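Side-chain contacts in putative glyoxalase superfamily protein (Ralstonia eutropha, PDB 3IUZ), which probably acts as an iron(II)-dependent dioxygenase that converts 2-oxoadipate to 2-hydroxyglutarate with loss of carbon dioxide: residues 226-231 / 299-304; 157-162 / 216-221; 8-13 / 21-26; 50-55 / 199-204. All coordinates share one frame; numbering follows the deposited sequence.

From the N terminus, contact 3 comes first: it closes a short loop between helices 4-14 and 16-25. The chain then enters helix 42-60, where contact 4 opens, to be closed 144 residues later by the end of helix 190-200 and the turn after it. Contact 2 opens inside that span, on helix 154-164, and closes beyond it on helix 213-222, so contacts 2 and 4 cross. Contact 1 follows in series, joining helix 224-232 to strand 293-306 of the mixed sheet. Contacts 3 and 4 touch around Leu10, Leu22, Met51 and Val52; contacts 1 and 2 touch where helices 213-222 and 224-232 pack, and contact 1 reaches contact 4 through Tyr303 and Phe54.

Contact 1 of 4, residues 226-231 / 299-304; sequences MAWIAT and PGSFYE
Trp228 on helix 224-232 meets Pro299, Gly300 and Ser301 in a buried, largely polar contact between a helix and the interrupted strand 293-306. Its indole NE1 donates to Gly300 O at 2.9 Å, and the N-H points almost straight at the oxygen (168°). The acceptor lies close to the indole plane, at the edge of the ring, but the donor stands well above the carbonyl plane of Gly300, 52° out of it. With CG anti to the backbone N of Trp228 (chi1 -172°), the ring extends from the helix across to the strand. There its CD1 comes within 3.4 Å of Pro299 O, and its CZ2 lies 3.7 Å from Ser301 OG, which sits at the ring edge.

The bond lands where strand 293-306, part of the mixed sheet of this glyoxalase-clan protein, is interrupted at Gly300 and Ser301, and a helical side chain thus reaches a carbonyl at the break. Beside the indole, a water joins the same two segments, donating to the Thr231 hydroxyl OG1 at 2.8 Å and to the backbone Pro299 O at 2.9 Å. Helix and strand are therefore linked twice, once directly and once through solvent. Ser301 OG is hydrogen-bonded to Phe236 O. Trp228 also takes part in a cation-pi interaction with Arg86, which adds a second restraint on the indole.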
loop_
_atom_site.group_PDB
_atom_site.type_symbol
_atom_site.label_atom_id
_atom_site.label_comp_id
_atom_site.label_asym_id
_atom_site.label_seq_id
_atom_site.Cartn_x
_atom_site.Cartn_y
_atom_site.Cartn_z
HETATM N N MSE A 226 13.657 -8.455 2.980
HETATM C CA MSE A 226 13.049 -9.314 4.011
HETATM C C MSE A 226 13.267 -8.704 5.402
HETATM O O MSE A 226 12.395 -8.795 6.253
HETATM C CB MSE A 226 13.635 -10.748 3.947
HETATM C CG MSE A 226 13.047 -11.738 4.918
HETATM SE SE MSE A 226 11.054 -11.964 4.765
HETATM C CE MSE A 226 10.608 -11.696 6.620
ATOM N N ALA A 227 14.411 -8.031 5.628
ATOM C CA ALA A 227 14.595 -7.299 6.880
ATOM C C ALA A 227 13.496 -6.228 7.074
ATOM O O ALA A 227 12.919 -6.096 8.147
ATOM C CB ALA A 227 16.002 -6.642 6.956
ATOM N N TRP A 228 13.193 -5.500 6.010
ATOM C CA TRP A 228 12.125 -4.487 6.024
ATOM C C TRP A 228 10.770 -5.107 6.352
ATOM O O TRP A 228 10.037 -4.649 7.245
ATOM C CB TRP A 228 12.121 -3.733 4.681
ATOM C CG TRP A 228 11.236 -2.610 4.647
ATOM C CD1 TRP A 228 11.583 -1.281 4.818
ATOM C CD2 TRP A 228 9.829 -2.622 4.351
ATOM N NE1 TRP A 228 10.478 -0.502 4.680
ATOM C CE2 TRP A 228 9.391 -1.292 4.387
ATOM C CE3 TRP A 228 8.898 -3.642 4.057
ATOM C CZ2 TRP A 228 8.047 -0.942 4.176
ATOM C CZ3 TRP A 228 7.589 -3.315 3.845
ATOM C CH2 TRP A 228 7.155 -1.976 3.904
ATOM N N ILE A 229 10.457 -6.215 5.700
ATOM C CA ILE A 229 9.225 -6.945 5.994
ATOM C C ILE A 229 9.164 -7.360 7.455
ATOM O O ILE A 229 8.133 -7.262 8.096
ATOM C CB ILE A 229 9.022 -8.156 5.062
ATOM C CG1 ILE A 229 8.958 -7.685 3.600
ATOM C CG2 ILE A 229 7.739 -8.893 5.488
ATOM C CD1 ILE A 229 8.938 -8.802 2.543
ATOM N N ALA A 230 10.301 -7.771 8.008
ATOM C CA ALA A 230 10.333 -8.135 9.401
ATOM C C ALA A 230 9.879 -7.030 10.338
ATOM O O ALA A 230 9.280 -7.302 11.384
ATOM C CB ALA A 230 11.742 -8.667 9.787
ATOM N N THR A 231 10.140 -5.774 9.981
ATOM C CA THR A 231 9.791 -4.679 10.873
ATOM C C THR A 231 8.438 -4.088 10.503
ATOM O O THR A 231 7.693 -3.677 11.393
ATOM C CB THR A 231 10.890 -3.548 10.930
ATOM O OG1 THR A 231 10.793 -2.706 9.768
ATOM C CG2 THR A 231 12.295 -4.122 11.048
ATOM N N PRO A 299 14.686 1.767 8.159
ATOM C CA PRO A 299 13.974 2.414 7.059
ATOM C C PRO A 299 12.490 2.112 7.111
ATOM O O PRO A 299 12.109 0.966 7.328
ATOM C CB PRO A 299 14.585 1.772 5.821
ATOM C CG PRO A 299 15.879 1.306 6.235
ATOM C CD PRO A 299 15.724 0.859 7.662
ATOM N N GLY A 300 11.678 3.149 6.897
ATOM C CA GLY A 300 10.256 3.019 6.894
ATOM C C GLY A 300 9.814 3.003 5.431
ATOM O O GLY A 300 10.413 2.361 4.566
ATOM N N SER A 301 8.789 3.752 5.168
ATOM C CA SER A 301 8.173 3.798 3.841
ATOM C C SER A 301 8.497 5.112 3.140
ATOM O O SER A 301 9.102 6.012 3.742
ATOM C CB SER A 301 6.679 3.631 4.047
ATOM O OG SER A 301 6.427 2.342 4.590
ATOM N N PHE A 302 8.077 5.260 1.885
ATOM C CA PHE A 302 8.429 6.428 1.060
ATOM C C PHE A 302 7.272 6.886 0.171
ATOM O O PHE A 302 6.229 6.190 0.043
ATOM C CB PHE A 302 9.734 6.230 0.242
ATOM C CG PHE A 302 9.710 5.133 -0.818
ATOM C CD1 PHE A 302 10.058 3.835 -0.496
ATOM C CD2 PHE A 302 9.377 5.416 -2.139
ATOM C CE1 PHE A 302 10.109 2.843 -1.448
ATOM C CE2 PHE A 302 9.382 4.416 -3.105
ATOM C CZ PHE A 302 9.771 3.119 -2.760
ATOM N N TYR A 303 7.420 8.096 -0.356
ATOM C CA TYR A 303 6.461 8.731 -1.267
ATOM C C TYR A 303 7.138 8.845 -2.606
ATOM O O TYR A 303 8.253 9.354 -2.711
ATOM C CB TYR A 303 6.089 10.116 -0.754
ATOM C CG TYR A 303 4.889 10.778 -1.411
ATOM C CD1 TYR A 303 5.022 11.521 -2.575
ATOM C CD2 TYR A 303 3.648 10.740 -0.813
ATOM C CE1 TYR A 303 3.941 12.146 -3.160
ATOM C CE2 TYR A 303 2.564 11.403 -1.372
ATOM C CZ TYR A 303 2.702 12.081 -2.533
ATOM O OH TYR A 303 1.602 12.701 -3.106
ATOM N N GLU A 304 6.444 8.384 -3.642
ATOM C CA GLU A 304 6.995 8.233 -4.959
ATOM C C GLU A 304 6.139 8.964 -5.995
ATOM O O GLU A 304 4.939 9.153 -5.809
ATOM C CB GLU A 304 7.059 6.730 -5.309
ATOM C CG GLU A 304 7.506 6.386 -6.763
ATOM C CD GLU A 304 7.526 4.886 -6.988
ATOM O OE1 GLU A 304 6.473 4.295 -7.309
ATOM O OE2 GLU A 304 8.598 4.305 -6.781
HETATM O O HOH W 1 12.893 -1.679 8.183
#

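Contact 2 of 4, residues 157-162 / 216-221; sequences REAVGR and YETLLR
The axes of segments 157-162 and 216-221, which lie on helices 154-164 and 213-222, come within 9.0 Å of each other with their directions 133° apart, roughly antiparallel but clearly skewed, and bring Ala159 against Leu219. The small Ala159 points toward the partner helix, and its CB receives Leu219 CD2 at 3.7 Å and Thr218 CG2 at 4.0 Å. The same Leu219 CD2 presses on Val160 CG2 at 3.4 Å, tighter than an ordinary methyl contact, with the two side chains crossing at about a right angle. One leucine branch thus bears on two consecutive residues of the other helix.

Thr218 divides its two branches. A chi1 of -66° leaves CG2 anti to the backbone N, where it meets Ala159, while OG1 sits beside that N and is hydrogen-bonded to Ala214 O one turn earlier. The polar end is so satisfied within its own helix and the methyl serves the interface. At the solvent side, Arg162 NE forms a salt bridge with Asp215, which adds a charged tie between the same two helices. The result is a skewed, roughly antiparallel helix pair with one alanine at the closest backbone approach, Ala159 to Leu219, and with helix 224-232 packed on both helices, Ala230 on Leu219 and Met226 on Val160.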
loop_
_atom_site.group_PDB
_atom_site.type_symbol
_atom_site.label_atom_id
_atom_site.label_comp_id
_atom_site.label_asym_id
_atom_site.label_seq_id
_atom_site.Cartn_x
_atom_site.Cartn_y
_atom_site.Cartn_z
ATOM N N ARG A 157 16.487 -18.814 6.601
ATOM C CA ARG A 157 15.156 -19.424 6.509
ATOM C C ARG A 157 14.543 -19.740 7.875
ATOM O O ARG A 157 13.345 -19.570 8.062
ATOM C CB ARG A 157 15.179 -20.631 5.557
ATOM C CG ARG A 157 15.427 -20.153 4.106
ATOM C CD ARG A 157 15.714 -21.183 3.001
ATOM N NE ARG A 157 15.773 -22.486 3.550
ATOM C CZ ARG A 157 16.874 -23.154 3.827
ATOM N NH1 ARG A 157 18.090 -22.702 3.534
ATOM N NH2 ARG A 157 16.728 -24.318 4.368
ATOM N N GLU A 158 15.366 -20.148 8.844
ATOM C CA GLU A 158 14.913 -20.303 10.233
ATOM C C GLU A 158 14.495 -18.977 10.848
ATOM O O GLU A 158 13.532 -18.908 11.605
ATOM C CB GLU A 158 16.040 -20.880 11.086
ATOM C CG GLU A 158 16.383 -22.311 10.740
ATOM C CD GLU A 158 17.768 -22.710 11.249
ATOM O OE1 GLU A 158 18.341 -21.975 12.120
ATOM O OE2 GLU A 158 18.268 -23.757 10.761
ATOM N N ALA A 159 15.247 -17.926 10.534
ATOM C CA ALA A 159 14.919 -16.587 11.006
ATOM C C ALA A 159 13.559 -16.139 10.444
ATOM O O ALA A 159 12.731 -15.626 11.191
ATOM C CB ALA A 159 15.990 -15.608 10.629
ATOM N N VAL A 160 13.343 -16.368 9.146
ATOM C CA VAL A 160 12.060 -16.023 8.551
ATOM C C VAL A 160 10.902 -16.643 9.345
ATOM O O VAL A 160 9.996 -15.935 9.778
ATOM C CB VAL A 160 11.989 -16.363 7.050
ATOM C CG1 VAL A 160 10.531 -16.163 6.502
ATOM C CG2 VAL A 160 12.983 -15.515 6.294
ATOM N N GLY A 161 10.965 -17.945 9.593
ATOM C CA GLY A 161 9.886 -18.622 10.262
ATOM C C GLY A 161 9.671 -18.152 11.686
ATOM O O GLY A 161 8.542 -18.030 12.144
ATOM N N ARG A 162 10.750 -17.853 12.406
ATOM C CA ARG A 162 10.556 -17.293 13.737
ATOM C C ARG A 162 9.846 -15.938 13.677
ATOM O O ARG A 162 9.063 -15.635 14.555
ATOM C CB ARG A 162 11.867 -17.173 14.529
ATOM C CG ARG A 162 12.295 -18.461 15.191
ATOM C CD ARG A 162 13.365 -18.168 16.231
ATOM N NE ARG A 162 14.542 -17.703 15.526
ATOM C CZ ARG A 162 15.411 -18.503 14.926
ATOM N NH1 ARG A 162 15.267 -19.824 14.979
ATOM N NH2 ARG A 162 16.438 -17.986 14.296
ATOM N N TYR A 216 16.325 -10.228 12.959
ATOM C CA TYR A 216 16.310 -9.062 12.067
ATOM C C TYR A 216 17.660 -8.919 11.394
ATOM O O TYR A 216 17.759 -8.779 10.150
ATOM C CB TYR A 216 15.934 -7.758 12.812
ATOM C CG TYR A 216 16.195 -6.516 11.982
ATOM C CD1 TYR A 216 15.330 -6.164 10.944
ATOM C CD2 TYR A 216 17.325 -5.709 12.204
ATOM C CE1 TYR A 216 15.562 -5.040 10.164
ATOM C CE2 TYR A 216 17.578 -4.553 11.397
ATOM C CZ TYR A 216 16.714 -4.209 10.402
ATOM O OH TYR A 216 16.948 -3.101 9.579
ATOM N N GLU A 217 18.709 -9.046 12.197
ATOM C CA GLU A 217 20.074 -8.895 11.697
ATOM C C GLU A 217 20.465 -10.046 10.781
ATOM O O GLU A 217 21.057 -9.826 9.736
ATOM C CB GLU A 217 21.057 -8.694 12.863
ATOM C CG GLU A 217 20.780 -7.365 13.580
ATOM C CD GLU A 217 21.428 -7.211 14.950
ATOM O OE1 GLU A 217 21.905 -8.205 15.542
ATOM O OE2 GLU A 217 21.443 -6.059 15.430
ATOM N N THR A 218 20.098 -11.273 11.137
ATOM C CA THR A 218 20.326 -12.419 10.228
ATOM C C THR A 218 19.699 -12.182 8.865
ATOM O O THR A 218 20.340 -12.418 7.812
ATOM C CB THR A 218 19.775 -13.715 10.810
ATOM O OG1 THR A 218 20.523 -14.047 11.990
ATOM C CG2 THR A 218 19.848 -14.867 9.788
ATOM N N LEU A 219 18.461 -11.688 8.864
ATOM C CA LEU A 219 17.791 -11.390 7.595
ATOM C C LEU A 219 18.530 -10.288 6.860
ATOM O O LEU A 219 18.757 -10.358 5.634
ATOM C CB LEU A 219 16.316 -11.015 7.820
ATOM C CG LEU A 219 15.396 -12.071 8.529
ATOM C CD1 LEU A 219 14.028 -11.464 8.868
ATOM C CD2 LEU A 219 15.242 -13.345 7.735
ATOM N N LEU A 220 18.909 -9.265 7.603
ATOM C CA LEU A 220 19.492 -8.101 6.958
ATOM C C LEU A 220 20.807 -8.407 6.248
ATOM O O LEU A 220 21.114 -7.779 5.238
ATOM C CB LEU A 220 19.667 -6.979 7.959
ATOM C CG LEU A 220 20.112 -5.610 7.469
ATOM C CD1 LEU A 220 19.259 -5.068 6.304
ATOM C CD2 LEU A 220 20.156 -4.646 8.678
ATOM N N ARG A 221 21.555 -9.378 6.741
ATOM C CA ARG A 221 22.792 -9.761 6.084
ATOM C C ARG A 221 22.592 -10.331 4.671
ATOM O O ARG A 221 23.502 -10.270 3.849
ATOM C CB ARG A 221 23.550 -10.752 6.935
ATOM C CG ARG A 221 23.795 -10.211 8.336
ATOM C CD ARG A 221 25.057 -10.682 9.018
ATOM N NE ARG A 221 25.010 -10.142 10.380
ATOM C CZ ARG A 221 24.452 -10.766 11.422
ATOM N NH1 ARG A 221 23.919 -11.985 11.300
ATOM N NH2 ARG A 221 24.432 -10.160 12.608
#

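Contact 3 of 4, residues 8-13 / 21-26; sequences TLLSAN and HLLSLV
Leu10 reaches from helix 4-14 with one methyl, CD1, to a pair of neighbouring leucines on helix 16-25. That methyl lies 3.8 Å from Leu23 CD2 and 4.1 Å from Leu22 CD2, so two successive residues offer it one branch each. The Leu10 and Leu22 side chains run at about a right angle to one another. The two leucines of helix 16-25 differ in their first torsion: Leu22 has its CG anti to the backbone N (chi1 -155°), whereas Leu23 has its CG anti to the carbonyl carbon (chi1 -71°), and these separate settings bring both CD2 methyls to the same neighbour.

The next shell belongs to helix 42-60, whose Met51, a selenomethionine, and Val52 pack on Leu10. Further out, Asn13 binds back along its own helix, ND2 donating to Leu9 O at 3.0 Å with the acceptor in the amide plane; ND2 also bonds to Ala194 O, which ties the end of helix 4-14 to helix 190-200. On the other side Ser24 OG donates to His21 O at 3.0 Å. The whole is an alpha-alpha unit of two consecutive helices with one residue between them, which meet through leucines some way from the bend and lie against helix 42-60.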
loop_
_atom_site.group_PDB
_atom_site.type_symbol
_atom_site.label_atom_id
_atom_site.label_comp_id
_atom_site.label_asym_id
_atom_site.label_seq_id
_atom_site.Cartn_x
_atom_site.Cartn_y
_atom_site.Cartn_z
ATOM N N THR A 8 -18.521 10.495 2.822
ATOM C CA THR A 8 -19.161 9.827 3.977
ATOM C C THR A 8 -18.366 8.606 4.432
ATOM O O THR A 8 -18.098 8.431 5.627
ATOM C CB THR A 8 -20.575 9.394 3.648
ATOM O OG1 THR A 8 -21.294 10.539 3.206
ATOM C CG2 THR A 8 -21.329 8.773 4.911
ATOM N N LEU A 9 -17.936 7.788 3.474
ATOM C CA LEU A 9 -17.100 6.635 3.785
ATOM C C LEU A 9 -15.797 7.059 4.498
ATOM O O LEU A 9 -15.373 6.404 5.454
ATOM C CB LEU A 9 -16.772 5.851 2.492
ATOM C CG LEU A 9 -17.953 5.205 1.773
ATOM C CD1 LEU A 9 -17.527 4.712 0.362
ATOM C CD2 LEU A 9 -18.537 4.032 2.663
ATOM N N LEU A 10 -15.168 8.120 4.011
ATOM C CA LEU A 10 -13.948 8.681 4.614
ATOM C C LEU A 10 -14.198 9.202 6.028
ATOM O O LEU A 10 -13.492 8.858 6.997
ATOM C CB LEU A 10 -13.381 9.835 3.740
ATOM C CG LEU A 10 -12.690 9.417 2.430
ATOM C CD1 LEU A 10 -11.927 10.567 1.758
ATOM C CD2 LEU A 10 -11.753 8.290 2.669
ATOM N N SER A 11 -15.248 9.969 6.147
ATOM C CA SER A 11 -15.580 10.666 7.391
ATOM C C SER A 11 -15.829 9.700 8.543
ATOM O O SER A 11 -15.405 9.960 9.648
ATOM C CB SER A 11 -16.791 11.587 7.166
ATOM O OG SER A 11 -16.814 12.571 8.175
ATOM N N ALA A 12 -16.464 8.566 8.254
ATOM C CA ALA A 12 -16.736 7.519 9.251
ATOM C C ALA A 12 -15.410 6.870 9.702
ATOM O O ALA A 12 -15.301 6.360 10.789
ATOM C CB ALA A 12 -17.673 6.462 8.685
ATOM N N ASN A 13 -14.388 6.914 8.875
ATOM C CA ASN A 13 -13.117 6.360 9.259
ATOM C C ASN A 13 -12.062 7.368 9.732
ATOM O O ASN A 13 -11.205 6.999 10.494
ATOM C CB ASN A 13 -12.561 5.558 8.101
ATOM C CG ASN A 13 -13.293 4.240 7.936
ATOM O OD1 ASN A 13 -12.893 3.268 8.530
ATOM N ND2 ASN A 13 -14.391 4.219 7.177
ATOM N N HIS A 21 -9.382 17.637 4.627
ATOM C CA HIS A 21 -8.036 17.832 4.063
ATOM C C HIS A 21 -7.795 16.833 2.923
ATOM O O HIS A 21 -7.325 17.193 1.841
ATOM C CB HIS A 21 -6.978 17.615 5.152
ATOM C CG HIS A 21 -5.564 17.534 4.644
ATOM N ND1 HIS A 21 -4.880 18.627 4.138
ATOM C CD2 HIS A 21 -4.679 16.505 4.631
ATOM C CE1 HIS A 21 -3.660 18.259 3.784
ATOM N NE2 HIS A 21 -3.503 16.984 4.097
ATOM N N LEU A 22 -8.144 15.577 3.176
ATOM C CA LEU A 22 -7.914 14.538 2.202
ATOM C C LEU A 22 -8.697 14.808 0.885
ATOM O O LEU A 22 -8.159 14.608 -0.217
ATOM C CB LEU A 22 -8.257 13.170 2.814
ATOM C CG LEU A 22 -7.521 11.997 2.170
ATOM C CD1 LEU A 22 -6.001 12.190 2.209
ATOM C CD2 LEU A 22 -7.950 10.700 2.842
ATOM N N LEU A 23 -9.938 15.290 1.000
ATOM C CA LEU A 23 -10.762 15.507 -0.188
ATOM C C LEU A 23 -10.249 16.728 -0.947
ATOM O O LEU A 23 -10.376 16.809 -2.157
ATOM C CB LEU A 23 -12.257 15.651 0.141
ATOM C CG LEU A 23 -13.030 14.399 0.601
ATOM C CD1 LEU A 23 -14.399 14.772 1.140
ATOM C CD2 LEU A 23 -13.185 13.364 -0.509
ATOM N N SER A 24 -9.653 17.697 -0.262
ATOM C CA SER A 24 -9.113 18.806 -1.015
ATOM C C SER A 24 -7.775 18.432 -1.662
ATOM O O SER A 24 -7.396 19.037 -2.635
ATOM C CB SER A 24 -8.965 20.039 -0.146
ATOM O OG SER A 24 -7.830 19.882 0.660
ATOM N N LEU A 25 -7.100 17.406 -1.159
ATOM C CA LEU A 25 -5.754 17.051 -1.634
ATOM C C LEU A 25 -5.776 16.016 -2.786
ATOM O O LEU A 25 -5.112 16.209 -3.799
ATOM C CB LEU A 25 -4.937 16.467 -0.484
ATOM C CG LEU A 25 -3.547 15.950 -0.803
ATOM C CD1 LEU A 25 -2.629 17.087 -1.277
ATOM C CD2 LEU A 25 -3.003 15.166 0.449
ATOM N N VAL A 26 -6.517 14.928 -2.587
ATOM C CA VAL A 26 -6.447 13.747 -3.434
ATOM C C VAL A 26 -7.627 13.710 -4.410
ATOM O O VAL A 26 -8.792 13.675 -3.978
ATOM C CB VAL A 26 -6.473 12.481 -2.613
ATOM C CG1 VAL A 26 -6.356 11.228 -3.525
ATOM C CG2 VAL A 26 -5.330 12.508 -1.588
#

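Contact 4 of 4, residues 50-55 / 199-204; sequences NMVLFA and LLVPCF
Phe204 takes Leu53 over one face of its ring, the CD1 methyl standing 3.7 Å from the centroid and only 8° off the normal, a nearly central CH-pi contact. At the ring edge, in its plane, lies Val201 O from the same turn. The Phe103 ring also meets the Phe204 ring, with the two planes inclined at about 45°. The second branch of Leu53 does other work: its CD2 lies 3.8 Å from Phe204 CD1 and 4.0 Å from Val201 CG2. Val201 CG2 is shared in turn, meeting Val52 CG1 at 3.6 Å where the two valines cross at about a right angle.

What brings Val201 and Phe204 to the same leucine is the backbone. After helix 190-200 the chain makes a 3-10 turn, with Phe204 N donating to Val201 O at 3.1 Å, and both side chains leave it toward helix 42-60. Leu53, whose CG is anti to its carbonyl carbon (chi1 -71°), stretches into the angle between them. The attraction across this boundary is dispersion and the weak pull of a methyl on a pi face, so helix 42-60 and the turn are held by closeness of fit over several carbons, with little dependence on direction except above the ring.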
loop_
_atom_site.group_PDB
_atom_site.type_symbol
_atom_site.label_atom_id
_atom_site.label_comp_id
_atom_site.label_asym_id
_atom_site.label_seq_id
_atom_site.Cartn_x
_atom_site.Cartn_y
_atom_site.Cartn_z
ATOM N N ASN A 50 -8.692 3.189 -0.433
ATOM C CA ASN A 50 -7.399 3.625 -0.898
ATOM C C ASN A 50 -6.999 4.957 -0.300
ATOM O O ASN A 50 -5.849 5.141 0.032
ATOM C CB ASN A 50 -7.343 3.741 -2.421
ATOM C CG ASN A 50 -7.268 2.387 -3.094
ATOM O OD1 ASN A 50 -7.138 1.382 -2.399
ATOM N ND2 ASN A 50 -7.443 2.345 -4.450
HETATM N N MSE A 51 -7.960 5.867 -0.206
HETATM C CA MSE A 51 -7.706 7.157 0.319
HETATM C C MSE A 51 -7.387 7.090 1.833
HETATM O O MSE A 51 -6.579 7.884 2.324
HETATM C CB MSE A 51 -8.901 8.080 0.004
HETATM C CG MSE A 51 -9.040 8.433 -1.545
HETATM SE SE MSE A 51 -10.616 9.387 -1.890
HETATM C CE MSE A 51 -10.035 11.199 -1.511
ATOM N N VAL A 52 -8.067 6.190 2.564
ATOM C CA VAL A 52 -7.832 6.024 3.980
ATOM C C VAL A 52 -6.433 5.485 4.154
ATOM O O VAL A 52 -5.675 5.979 5.020
ATOM C CB VAL A 52 -8.903 5.142 4.646
ATOM C CG1 VAL A 52 -8.510 4.829 6.098
ATOM C CG2 VAL A 52 -10.278 5.830 4.521
ATOM N N LEU A 53 -6.041 4.555 3.270
ATOM C CA LEU A 53 -4.734 3.932 3.360
ATOM C C LEU A 53 -3.616 4.947 3.017
ATOM O O LEU A 53 -2.567 4.974 3.645
ATOM C CB LEU A 53 -4.651 2.664 2.470
ATOM C CG LEU A 53 -5.472 1.454 2.957
ATOM C CD1 LEU A 53 -5.429 0.309 1.902
ATOM C CD2 LEU A 53 -4.979 0.981 4.352
ATOM N N PHE A 54 -3.868 5.765 2.017
ATOM C CA PHE A 54 -3.024 6.889 1.658
ATOM C C PHE A 54 -2.832 7.854 2.843
ATOM O O PHE A 54 -1.704 8.203 3.190
ATOM C CB PHE A 54 -3.591 7.615 0.432
ATOM C CG PHE A 54 -2.707 8.738 -0.072
ATOM C CD1 PHE A 54 -1.602 8.459 -0.852
ATOM C CD2 PHE A 54 -2.959 10.060 0.267
ATOM C CE1 PHE A 54 -0.755 9.491 -1.318
ATOM C CE2 PHE A 54 -2.088 11.100 -0.149
ATOM C CZ PHE A 54 -0.998 10.812 -0.995
ATOM N N ALA A 55 -3.909 8.231 3.510
ATOM C CA ALA A 55 -3.793 9.062 4.689
ATOM C C ALA A 55 -2.917 8.422 5.765
ATOM O O ALA A 55 -2.170 9.128 6.471
ATOM C CB ALA A 55 -5.152 9.406 5.226
ATOM N N LEU A 199 -12.531 -2.230 8.820
ATOM C CA LEU A 199 -12.084 -3.575 9.153
ATOM C C LEU A 199 -10.970 -3.974 8.249
ATOM O O LEU A 199 -10.142 -4.807 8.638
ATOM C CB LEU A 199 -13.208 -4.593 9.018
ATOM C CG LEU A 199 -14.338 -4.477 10.053
ATOM C CD1 LEU A 199 -15.541 -5.372 9.607
ATOM C CD2 LEU A 199 -13.776 -4.869 11.428
ATOM N N LEU A 200 -10.914 -3.387 7.062
ATOM C CA LEU A 200 -9.850 -3.748 6.133
ATOM C C LEU A 200 -8.553 -3.006 6.410
ATOM O O LEU A 200 -7.469 -3.545 6.144
ATOM C CB LEU A 200 -10.255 -3.506 4.677
ATOM C CG LEU A 200 -11.393 -4.401 4.156
ATOM C CD1 LEU A 200 -11.697 -4.058 2.677
ATOM C CD2 LEU A 200 -11.038 -5.924 4.301
ATOM N N VAL A 201 -8.653 -1.775 6.900
ATOM C CA VAL A 201 -7.456 -0.962 7.077
ATOM C C VAL A 201 -6.384 -1.664 7.955
ATOM O O VAL A 201 -5.185 -1.644 7.581
ATOM C CB VAL A 201 -7.802 0.457 7.548
ATOM C CG1 VAL A 201 -6.561 1.162 8.171
ATOM C CG2 VAL A 201 -8.436 1.269 6.373
ATOM N N PRO A 202 -6.782 -2.332 9.044
ATOM C CA PRO A 202 -5.781 -3.030 9.865
ATOM C C PRO A 202 -5.102 -4.238 9.225
ATOM O O PRO A 202 -4.137 -4.750 9.804
ATOM C CB PRO A 202 -6.580 -3.421 11.134
ATOM C CG PRO A 202 -7.657 -2.388 11.211
ATOM C CD PRO A 202 -8.075 -2.285 9.740
ATOM N N CYS A 203 -5.541 -4.683 8.030
ATOM C CA CYS A 203 -4.833 -5.738 7.313
ATOM C C CYS A 203 -3.528 -5.234 6.708
ATOM O O CYS A 203 -2.590 -6.018 6.440
ATOM C CB CYS A 203 -5.709 -6.309 6.173
ATOM S SG CYS A 203 -7.290 -7.026 6.725
ATOM N N PHE A 204 -3.472 -3.922 6.440
ATOM C CA PHE A 204 -2.307 -3.283 5.840
ATOM C C PHE A 204 -1.364 -2.797 6.924
ATOM O O PHE A 204 -1.049 -1.580 7.034
ATOM C CB PHE A 204 -2.744 -2.160 4.888
ATOM C CG PHE A 204 -3.647 -2.639 3.805
ATOM C CD1 PHE A 204 -5.010 -2.762 4.032
ATOM C CD2 PHE A 204 -3.140 -3.013 2.570
ATOM C CE1 PHE A 204 -5.847 -3.238 3.073
ATOM C CE2 PHE A 204 -3.992 -3.471 1.580
ATOM C CZ PHE A 204 -5.320 -3.582 1.816
#